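Local coordinates for protein shikimate dehydrogenase (NADP(+)) (Thermus thermophilus, PDB 2D5C) that catalyses the reversible NADPH-linked reduction of 3-dehydroshikimate to shikimate, the fourth step of chorismate biosynthesis, working as a homodimer, at residues E106-P114 with K221-L229. Numbering follows the deposited sequence.
Sequences EALKAGGIP and KGLKVQTGL. With SO4 (sulfate ion), chain D.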
loop_
_atom_site.group_PDB
_atom_site.type_symbol
_atom_site.label_atom_id
_atom_site.label_comp_id
_atom_site.label_asym_id
_atom_site.label_seq_id
_atom_site.Cartn_x
_atom_site.Cartn_y
_atom_site.Cartn_z
ATOM N N GLU A 106 -16.615 -2.071 -14.197
ATOM C CA GLU A 106 -16.399 -0.737 -14.764
ATOM C C GLU A 106 -16.411 -0.833 -16.289
ATOM O O GLU A 106 -16.998 0.017 -16.967
ATOM C CB GLU A 106 -15.054 -0.164 -14.310
ATOM C CG GLU A 106 -14.877 -0.016 -12.799
ATOM C CD GLU A 106 -15.619 1.177 -12.218
ATOM O OE1 GLU A 106 -15.214 1.640 -11.130
ATOM O OE2 GLU A 106 -16.602 1.648 -12.833
ATOM N N ALA A 107 -15.767 -1.871 -16.821
ATOM C CA ALA A 107 -15.714 -2.083 -18.272
ATOM C C ALA A 107 -17.113 -2.316 -18.838
ATOM O O ALA A 107 -17.455 -1.793 -19.905
ATOM C CB ALA A 107 -14.806 -3.269 -18.601
ATOM N N LEU A 108 -17.936 -3.089 -18.131
ATOM C CA LEU A 108 -19.301 -3.343 -18.590
ATOM C C LEU A 108 -20.064 -2.035 -18.746
ATOM O O LEU A 108 -20.732 -1.820 -19.752
ATOM C CB LEU A 108 -20.069 -4.236 -17.608
ATOM C CG LEU A 108 -19.857 -5.748 -17.567
ATOM C CD1 LEU A 108 -21.023 -6.362 -16.788
ATOM C CD2 LEU A 108 -19.836 -6.335 -18.985
ATOM N N LYS A 109 -19.979 -1.162 -17.746
ATOM C CA LYS A 109 -20.682 0.119 -17.832
ATOM C C LYS A 109 -20.151 0.946 -19.000
ATOM O O LYS A 109 -20.922 1.577 -19.723
ATOM C CB LYS A 109 -20.526 0.902 -16.530
ATOM C CG LYS A 109 -21.152 0.225 -15.331
ATOM C CD LYS A 109 -21.085 1.126 -14.106
ATOM C CE LYS A 109 -21.721 0.452 -12.901
ATOM N NZ LYS A 109 -21.720 1.355 -11.717
ATOM N N ALA A 110 -18.836 0.929 -19.187
ATOM C CA ALA A 110 -18.203 1.674 -20.268
ATOM C C ALA A 110 -18.640 1.157 -21.638
ATOM O O ALA A 110 -18.556 1.878 -22.633
ATOM C CB ALA A 110 -16.690 1.586 -20.145
ATOM N N GLY A 111 -19.119 -0.083 -21.685
ATOM C CA GLY A 111 -19.539 -0.657 -22.953
ATOM C C GLY A 111 -21.035 -0.684 -23.184
ATOM O O GLY A 111 -21.497 -1.217 -24.193
ATOM N N GLY A 112 -21.795 -0.110 -22.257
ATOM C CA GLY A 112 -23.239 -0.101 -22.393
ATOM C C GLY A 112 -23.833 -1.488 -22.285
ATOM O O GLY A 112 -24.929 -1.747 -22.785
ATOM N N ILE A 113 -23.111 -2.395 -21.638
ATOM C CA ILE A 113 -23.605 -3.753 -21.468
ATOM C C ILE A 113 -24.540 -3.725 -20.267
ATOM O O ILE A 113 -24.112 -3.453 -19.149
ATOM C CB ILE A 113 -22.450 -4.733 -21.198
ATOM C CG1 ILE A 113 -21.371 -4.583 -22.275
ATOM C CG2 ILE A 113 -22.979 -6.165 -21.165
ATOM C CD1 ILE A 113 -21.808 -5.002 -23.664
ATOM N N PRO A 114 -25.831 -4.005 -20.481
ATOM C CA PRO A 114 -26.801 -3.995 -19.385
ATOM C C PRO A 114 -26.536 -5.055 -18.321
ATOM O O PRO A 114 -26.206 -6.198 -18.634
ATOM C CB PRO A 114 -28.129 -4.209 -20.105
ATOM C CG PRO A 114 -27.751 -5.074 -21.239
ATOM C CD PRO A 114 -26.468 -4.447 -21.735
ATOM N N LYS A 221 -24.550 -13.582 -34.250
ATOM C CA LYS A 221 -25.736 -14.200 -33.664
ATOM C C LYS A 221 -26.777 -13.176 -33.228
ATOM O O LYS A 221 -27.904 -13.530 -32.892
ATOM C CB LYS A 221 -25.342 -15.036 -32.444
ATOM C CG LYS A 221 -26.429 -15.963 -31.933
ATOM C CD LYS A 221 -26.607 -17.151 -32.864
ATOM C CE LYS A 221 -25.315 -17.951 -32.972
ATOM N NZ LYS A 221 -25.388 -19.029 -33.994
ATOM N N GLY A 222 -26.393 -11.908 -33.217
ATOM C CA GLY A 222 -27.320 -10.878 -32.801
ATOM C C GLY A 222 -27.167 -10.518 -31.338
ATOM O O GLY A 222 -28.149 -10.156 -30.687
ATOM N N LEU A 223 -25.946 -10.635 -30.812
ATOM C CA LEU A 223 -25.671 -10.286 -29.423
ATOM C C LEU A 223 -24.812 -9.033 -29.381
ATOM O O LEU A 223 -24.011 -8.785 -30.285
ATOM C CB LEU A 223 -24.911 -11.417 -28.695
ATOM C CG LEU A 223 -25.524 -12.817 -28.691
ATOM C CD1 LEU A 223 -24.657 -13.707 -27.802
ATOM C CD2 LEU A 223 -26.948 -12.793 -28.185
ATOM N N LYS A 224 -24.974 -8.239 -28.327
ATOM C CA LYS A 224 -24.168 -7.039 -28.156
ATOM C C LYS A 224 -22.825 -7.577 -27.644
ATOM O O LYS A 224 -22.813 -8.500 -26.833
ATOM C CB LYS A 224 -24.810 -6.120 -27.109
ATOM C CG LYS A 224 -24.177 -4.742 -27.031
ATOM C CD LYS A 224 -24.851 -3.886 -25.962
ATOM C CE LYS A 224 -24.239 -2.494 -25.898
ATOM N NZ LYS A 224 -24.377 -1.768 -27.190
ATOM N N VAL A 225 -21.707 -7.022 -28.100
ATOM C CA VAL A 225 -20.415 -7.553 -27.662
ATOM C C VAL A 225 -19.400 -6.541 -27.162
ATOM O O VAL A 225 -19.476 -5.352 -27.463
ATOM C CB VAL A 225 -19.705 -8.361 -28.802
ATOM C CG1 VAL A 225 -20.564 -9.533 -29.242
ATOM C CG2 VAL A 225 -19.381 -7.441 -29.977
ATOM N N GLN A 226 -18.441 -7.037 -26.384
ATOM C CA GLN A 226 -17.358 -6.209 -25.874
ATOM C C GLN A 226 -16.081 -7.036 -25.876
ATOM O O GLN A 226 -16.083 -8.187 -25.452
ATOM C CB GLN A 226 -17.639 -5.719 -24.453
ATOM C CG GLN A 226 -16.546 -4.784 -23.945
ATOM C CD GLN A 226 -16.832 -4.235 -22.566
ATOM O OE1 GLN A 226 -16.892 -4.983 -21.587
ATOM N NE2 GLN A 226 -17.019 -2.922 -22.479
ATOM N N THR A 227 -14.991 -6.451 -26.366
ATOM C CA THR A 227 -13.710 -7.146 -26.410
ATOM C C THR A 227 -13.108 -7.139 -25.011
ATOM O O THR A 227 -13.698 -6.590 -24.083
ATOM C CB THR A 227 -12.706 -6.458 -27.350
ATOM O OG1 THR A 227 -12.355 -5.184 -26.804
ATOM C CG2 THR A 227 -13.311 -6.275 -28.753
ATOM N N GLY A 228 -11.935 -7.743 -24.873
ATOM C CA GLY A 228 -11.286 -7.811 -23.577
ATOM C C GLY A 228 -10.466 -6.585 -23.231
ATOM O O GLY A 228 -9.948 -6.486 -22.120
ATOM N N LEU A 229 -10.352 -5.633 -24.154
ATOM C CA LEU A 229 -9.552 -4.446 -23.874
ATOM C C LEU A 229 -10.112 -3.527 -22.783
ATOM O O LEU A 229 -9.354 -3.024 -21.948
ATOM C CB LEU A 229 -9.308 -3.637 -25.154
ATOM C CG LEU A 229 -8.436 -4.261 -26.249
ATOM C CD1 LEU A 229 -8.104 -3.182 -27.285
ATOM C CD2 LEU A 229 -7.155 -4.834 -25.657
HETATM S S SO4 D . -14.889 -2.659 -27.813
HETATM O O1 SO4 D . -13.279 -2.661 -27.594
HETATM O O2 SO4 D . -15.343 -1.404 -27.250
HETATM O O3 SO4 D . -15.169 -2.776 -29.088
HETATM O O4 SO4 D . -15.336 -3.743 -26.975
#
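Q226 brings the NE2 corner of its carboxamide to the last turn of helix 100-110, where NE2 donates to the backbone oxygen A107 O at 2.8 Å. The N-H...O angle of 175° makes the bond nearly straight, and A107 O lies in the plane of the amide, although the donor sits well above the A107 carbonyl plane. The reach comes from an extended chain with CG anti to the backbone N (chi1 -177°). OE1, on the same side of the amide as A107 O, lies loosely beside A107 CB at 4.0 Å, and the side chain of L108 crosses that of Q226 at about a right angle. NE2 also lies 3.4 Å from G111 CA, where a side chain would collide with the amide. Strand 224-226 is an outermost strand of the parallel sheet of the Rossmann-type NADP domain, so Q226 ties this edge to the helix leading into that domain; V203 of the next strand also touches Q226. Replacing Q226 with an alanine removes the amide, and A107 O would probably lose this donor while a gap opened beside G111. Two residues before Q226, the side chain of K224 crosses that of I113 at a slant, K224 CD lying 4.0 Å from I113 CD1, and K224 CE rests 3.3 Å from G112 O. G112 itself, at positive phi, closes the helix as a Schellman motif. Beyond Q226, T227 N and OG1 both bond a sulfate, probably from the crystallisation liquor, through O4 and O1 respectively, each at 2.8 Å; R258 holds the same ion.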